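R.Pab1 family restriction endonuclease (Campylobacter coli, PDB 7CFA) acts as a restriction DNA glycosylase, excising a base from its recognition sequence in DNA, which probably leads to strand cleavage. Local coordinates at residues Asn42-Gly54 against Gly168-Lys180. The protein carries 2 engineered substitutions. Numbering follows the deposited sequence.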
# COMPACT_ATOMS: atom_id res chain seq x y z
N ASN A 42 -3.24 9.74 -24.98
CA ASN A 42 -3.04 8.72 -26.00
C ASN A 42 -2.23 7.55 -25.45
O ASN A 42 -1.29 7.73 -24.67
CB ASN A 42 -2.33 9.31 -27.22
CG ASN A 42 -3.20 10.29 -27.98
OD1 ASN A 42 -4.41 10.08 -28.12
ND2 ASN A 42 -2.59 11.36 -28.47
N ILE A 43 -2.60 6.34 -25.89
CA ILE A 43 -1.94 5.11 -25.47
C ILE A 43 -0.75 4.85 -26.38
O ILE A 43 -0.87 4.91 -27.61
CB ILE A 43 -2.93 3.94 -25.51
CG1 ILE A 43 -4.03 4.14 -24.47
CG2 ILE A 43 -2.21 2.61 -25.31
CD1 ILE A 43 -3.53 4.15 -23.04
N ASN A 44 0.40 4.56 -25.79
CA ASN A 44 1.61 4.20 -26.52
C ASN A 44 2.03 2.78 -26.13
O ASN A 44 1.31 2.07 -25.42
CB ASN A 44 2.71 5.22 -26.25
CG ASN A 44 2.97 5.42 -24.77
OD1 ASN A 44 3.52 4.55 -24.10
ND2 ASN A 44 2.59 6.59 -24.26
N VAL A 45 3.21 2.38 -26.60
CA VAL A 45 3.67 1.01 -26.39
C VAL A 45 4.04 0.74 -24.93
O VAL A 45 4.13 -0.43 -24.53
CB VAL A 45 4.87 0.70 -27.30
CG1 VAL A 45 4.46 0.79 -28.76
CG2 VAL A 45 6.01 1.67 -27.01
N LYS A 46 4.25 1.78 -24.13
CA LYS A 46 4.62 1.61 -22.74
C LYS A 46 3.42 1.48 -21.81
O LYS A 46 3.61 1.17 -20.63
CB LYS A 46 5.50 2.78 -22.28
CG LYS A 46 6.86 2.84 -22.97
CD LYS A 46 7.67 4.03 -22.50
CE LYS A 46 9.02 4.09 -23.20
NZ LYS A 46 9.82 5.26 -22.77
N HIS A 47 2.21 1.69 -22.31
CA HIS A 47 1.02 1.54 -21.48
C HIS A 47 0.68 0.06 -21.31
O HIS A 47 0.55 -0.67 -22.30
CB HIS A 47 -0.16 2.29 -22.09
CG HIS A 47 -0.13 3.77 -21.85
ND1 HIS A 47 0.42 4.66 -22.75
CD2 HIS A 47 -0.58 4.51 -20.81
CE1 HIS A 47 0.31 5.88 -22.27
NE2 HIS A 47 -0.29 5.82 -21.10
N TYR A 48 0.54 -0.37 -20.06
CA TYR A 48 0.25 -1.75 -19.73
C TYR A 48 -1.06 -1.84 -18.95
O TYR A 48 -1.48 -0.88 -18.29
CB TYR A 48 1.38 -2.37 -18.89
CG TYR A 48 2.52 -2.94 -19.69
CD1 TYR A 48 3.37 -2.12 -20.42
CD2 TYR A 48 2.76 -4.31 -19.72
CE1 TYR A 48 4.42 -2.64 -21.15
CE2 TYR A 48 3.80 -4.85 -20.45
CZ TYR A 48 4.63 -4.01 -21.16
OH TYR A 48 5.67 -4.53 -21.89
N VAL A 49 -1.69 -3.00 -19.04
CA VAL A 49 -2.84 -3.33 -18.20
C VAL A 49 -2.33 -4.06 -16.97
O VAL A 49 -1.54 -5.01 -17.09
CB VAL A 49 -3.86 -4.18 -18.98
CG1 VAL A 49 -5.01 -4.60 -18.06
CG2 VAL A 49 -4.38 -3.42 -20.18
N GLU A 50 -2.77 -3.63 -15.80
CA GLU A 50 -2.46 -4.31 -14.55
C GLU A 50 -3.73 -4.97 -14.04
O GLU A 50 -4.71 -4.28 -13.73
CB GLU A 50 -1.90 -3.35 -13.51
CG GLU A 50 -1.20 -4.05 -12.36
CD GLU A 50 -0.72 -3.09 -11.28
OE1 GLU A 50 -1.58 -2.48 -10.61
OE2 GLU A 50 0.51 -2.94 -11.13
N TRP A 51 -3.72 -6.30 -13.94
CA TRP A 51 -4.90 -7.10 -13.62
C TRP A 51 -4.60 -7.95 -12.39
O TRP A 51 -3.87 -8.94 -12.48
CB TRP A 51 -5.30 -7.96 -14.82
CG TRP A 51 -6.55 -8.78 -14.64
CD1 TRP A 51 -7.41 -8.78 -13.57
CD2 TRP A 51 -7.08 -9.73 -15.57
NE1 TRP A 51 -8.43 -9.67 -13.79
CE2 TRP A 51 -8.26 -10.27 -15.01
CE3 TRP A 51 -6.67 -10.18 -16.83
CZ2 TRP A 51 -9.03 -11.23 -15.66
CZ3 TRP A 51 -7.44 -11.14 -17.47
CH2 TRP A 51 -8.60 -11.65 -16.89
N GLN A 52 -5.16 -7.56 -11.24
CA GLN A 52 -5.05 -8.36 -10.02
C GLN A 52 -6.04 -9.51 -10.14
O GLN A 52 -7.16 -9.48 -9.62
CB GLN A 52 -5.31 -7.51 -8.78
CG GLN A 52 -5.06 -8.26 -7.47
CD GLN A 52 -5.32 -7.40 -6.25
OE1 GLN A 52 -5.79 -6.27 -6.35
NE2 GLN A 52 -5.00 -7.94 -5.08
N ILE A 53 -5.60 -10.56 -10.83
CA ILE A 53 -6.48 -11.65 -11.23
C ILE A 53 -6.58 -12.67 -10.11
O ILE A 53 -5.61 -12.93 -9.38
CB ILE A 53 -5.97 -12.28 -12.54
CG1 ILE A 53 -6.95 -13.34 -13.06
CG2 ILE A 53 -4.59 -12.89 -12.33
CD1 ILE A 53 -6.55 -13.92 -14.39
N GLY A 54 -7.77 -13.26 -9.96
CA GLY A 54 -8.00 -14.34 -9.02
C GLY A 54 -8.25 -15.66 -9.73
O GLY A 54 -8.31 -15.75 -10.96
N GLY A 168 1.42 -12.61 -0.62
CA GLY A 168 1.71 -12.25 -2.00
C GLY A 168 0.44 -11.90 -2.76
O GLY A 168 -0.57 -12.60 -2.64
N MET A 169 0.51 -10.81 -3.51
CA MET A 169 -0.56 -10.39 -4.41
C MET A 169 -0.05 -10.49 -5.84
O MET A 169 0.94 -9.85 -6.19
CB MET A 169 -1.02 -8.96 -4.10
CG MET A 169 -1.97 -8.84 -2.92
SD MET A 169 -1.23 -9.26 -1.34
CE MET A 169 0.05 -8.01 -1.22
N LEU A 170 -0.73 -11.30 -6.65
CA LEU A 170 -0.30 -11.54 -8.02
C LEU A 170 -1.03 -10.58 -8.96
O LEU A 170 -2.25 -10.41 -8.87
CB LEU A 170 -0.57 -12.99 -8.43
CG LEU A 170 0.01 -13.50 -9.75
CD1 LEU A 170 0.36 -14.97 -9.63
CD2 LEU A 170 -0.95 -13.28 -10.91
N TYR A 171 -0.27 -9.94 -9.85
CA TYR A 171 -0.81 -9.04 -10.85
C TYR A 171 -0.44 -9.56 -12.23
O TYR A 171 0.71 -9.93 -12.47
CB TYR A 171 -0.29 -7.61 -10.65
CG TYR A 171 -0.76 -6.98 -9.36
CD1 TYR A 171 -0.06 -7.17 -8.18
CD2 TYR A 171 -1.90 -6.19 -9.33
CE1 TYR A 171 -0.49 -6.59 -6.99
CE2 TYR A 171 -2.33 -5.60 -8.15
CZ TYR A 171 -1.62 -5.81 -6.99
OH TYR A 171 -2.05 -5.23 -5.81
N PHE A 172 -1.41 -9.59 -13.13
CA PHE A 172 -1.22 -10.04 -14.50
C PHE A 172 -1.13 -8.82 -15.40
O PHE A 172 -2.05 -7.99 -15.42
CB PHE A 172 -2.37 -10.97 -14.92
CG PHE A 172 -2.21 -11.56 -16.28
CD1 PHE A 172 -0.98 -12.04 -16.71
CD2 PHE A 172 -3.30 -11.66 -17.13
CE1 PHE A 172 -0.85 -12.59 -17.97
CE2 PHE A 172 -3.17 -12.22 -18.39
CZ PHE A 172 -1.94 -12.69 -18.81
N CYS A 173 -0.03 -8.70 -16.14
CA CYS A 173 0.27 -7.49 -16.90
C CYS A 173 0.56 -7.81 -18.36
O CYS A 173 1.14 -8.85 -18.68
CB CYS A 173 1.46 -6.74 -16.29
SG CYS A 173 1.27 -6.35 -14.53
N PHE A 174 0.16 -6.89 -19.23
CA PHE A 174 0.36 -7.00 -20.67
C PHE A 174 0.06 -5.64 -21.30
O PHE A 174 -0.70 -4.85 -20.74
CB PHE A 174 -0.53 -8.09 -21.28
CG PHE A 174 -1.98 -7.97 -20.90
CD1 PHE A 174 -2.84 -7.19 -21.66
CD2 PHE A 174 -2.48 -8.64 -19.80
CE1 PHE A 174 -4.17 -7.08 -21.31
CE2 PHE A 174 -3.81 -8.54 -19.45
CZ PHE A 174 -4.66 -7.76 -20.21
N PRO A 175 0.64 -5.36 -22.47
CA PRO A 175 0.44 -4.05 -23.10
C PRO A 175 -1.01 -3.81 -23.49
O PRO A 175 -1.75 -4.74 -23.83
CB PRO A 175 1.35 -4.11 -24.33
CG PRO A 175 2.35 -5.17 -24.03
CD PRO A 175 1.62 -6.18 -23.20
N VAL A 176 -1.41 -2.54 -23.44
CA VAL A 176 -2.77 -2.16 -23.81
C VAL A 176 -3.02 -2.37 -25.30
O VAL A 176 -4.14 -2.70 -25.71
CB VAL A 176 -3.04 -0.70 -23.40
CG1 VAL A 176 -4.45 -0.28 -23.78
CG2 VAL A 176 -2.81 -0.51 -21.91
N HIS A 177 -1.99 -2.20 -26.13
CA HIS A 177 -2.19 -2.35 -27.57
C HIS A 177 -2.46 -3.79 -27.98
O HIS A 177 -2.78 -4.03 -29.15
CB HIS A 177 -0.98 -1.80 -28.34
CG HIS A 177 0.31 -2.50 -28.05
ND1 HIS A 177 0.63 -3.72 -28.61
CD2 HIS A 177 1.36 -2.15 -27.27
CE1 HIS A 177 1.82 -4.09 -28.18
NE2 HIS A 177 2.29 -3.16 -27.37
N LEU A 178 -2.34 -4.76 -27.06
CA LEU A 178 -2.74 -6.13 -27.37
C LEU A 178 -4.25 -6.31 -27.34
O LEU A 178 -4.75 -7.31 -27.86
CB LEU A 178 -2.10 -7.11 -26.38
CG LEU A 178 -0.59 -7.31 -26.43
CD1 LEU A 178 -0.19 -8.38 -25.44
CD2 LEU A 178 -0.14 -7.68 -27.83
N LEU A 179 -4.98 -5.38 -26.73
CA LEU A 179 -6.42 -5.52 -26.57
C LEU A 179 -7.15 -5.15 -27.86
O LEU A 179 -6.71 -4.29 -28.63
CB LEU A 179 -6.92 -4.64 -25.43
CG LEU A 179 -6.37 -4.94 -24.03
CD1 LEU A 179 -6.78 -3.85 -23.06
CD2 LEU A 179 -6.85 -6.29 -23.54
N LYS A 180 -8.28 -5.82 -28.08
CA LYS A 180 -9.18 -5.48 -29.18
C LYS A 180 -10.33 -4.63 -28.65
O LYS A 180 -10.74 -4.76 -27.49
CB LYS A 180 -9.73 -6.74 -29.84
CG LYS A 180 -8.67 -7.67 -30.41
CD LYS A 180 -9.29 -8.88 -31.09
CE LYS A 180 -10.05 -9.75 -30.10
NZ LYS A 180 -10.62 -10.96 -30.74
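A chi1 of 51° places Phe174 CG between its backbone N and carbonyl carbon, and the ring beyond it lies alongside Val49, whose CB sits over one face in a CH-pi contact, 4.0 Å from the Phe174 ring centroid. With CG1 anti to the backbone N (chi1 176°) and against the Phe174 ring, Val49 CG2 is left beside the N, where it meets Val176 CG2 at 3.7 Å and Leu179 CD1. Along the same face of the sheet, Trp51 and Phe172 meet obliquely, Trp51 CE3 lying at the edge of the Phe172 ring, 3.7 Å from Phe172 CD2. Beyond the strand end, Ile53 CG2 touches Phe172 CB and Leu170 CD2, and Met214 of helix 208-219 packs on both Ile53 and Phe172. The other face is more polar: Glu50 runs its CG past Cys173 SG and Tyr171 CD2, while its carboxylate forms salt bridges to Arg22 and Lys24. Toward the His47 end of the pairing, Pro175 CG rests over a face of the Tyr48 ring. Backbone bonds run from Val176 N-His47 O to the Trp51/Phe172 pair; Val49 N to Phe174 O is nearly straight, its return bond weak. These are inner antiparallel strands of the large beta sheet, consistent with the half-pipe fold known for R.PabI.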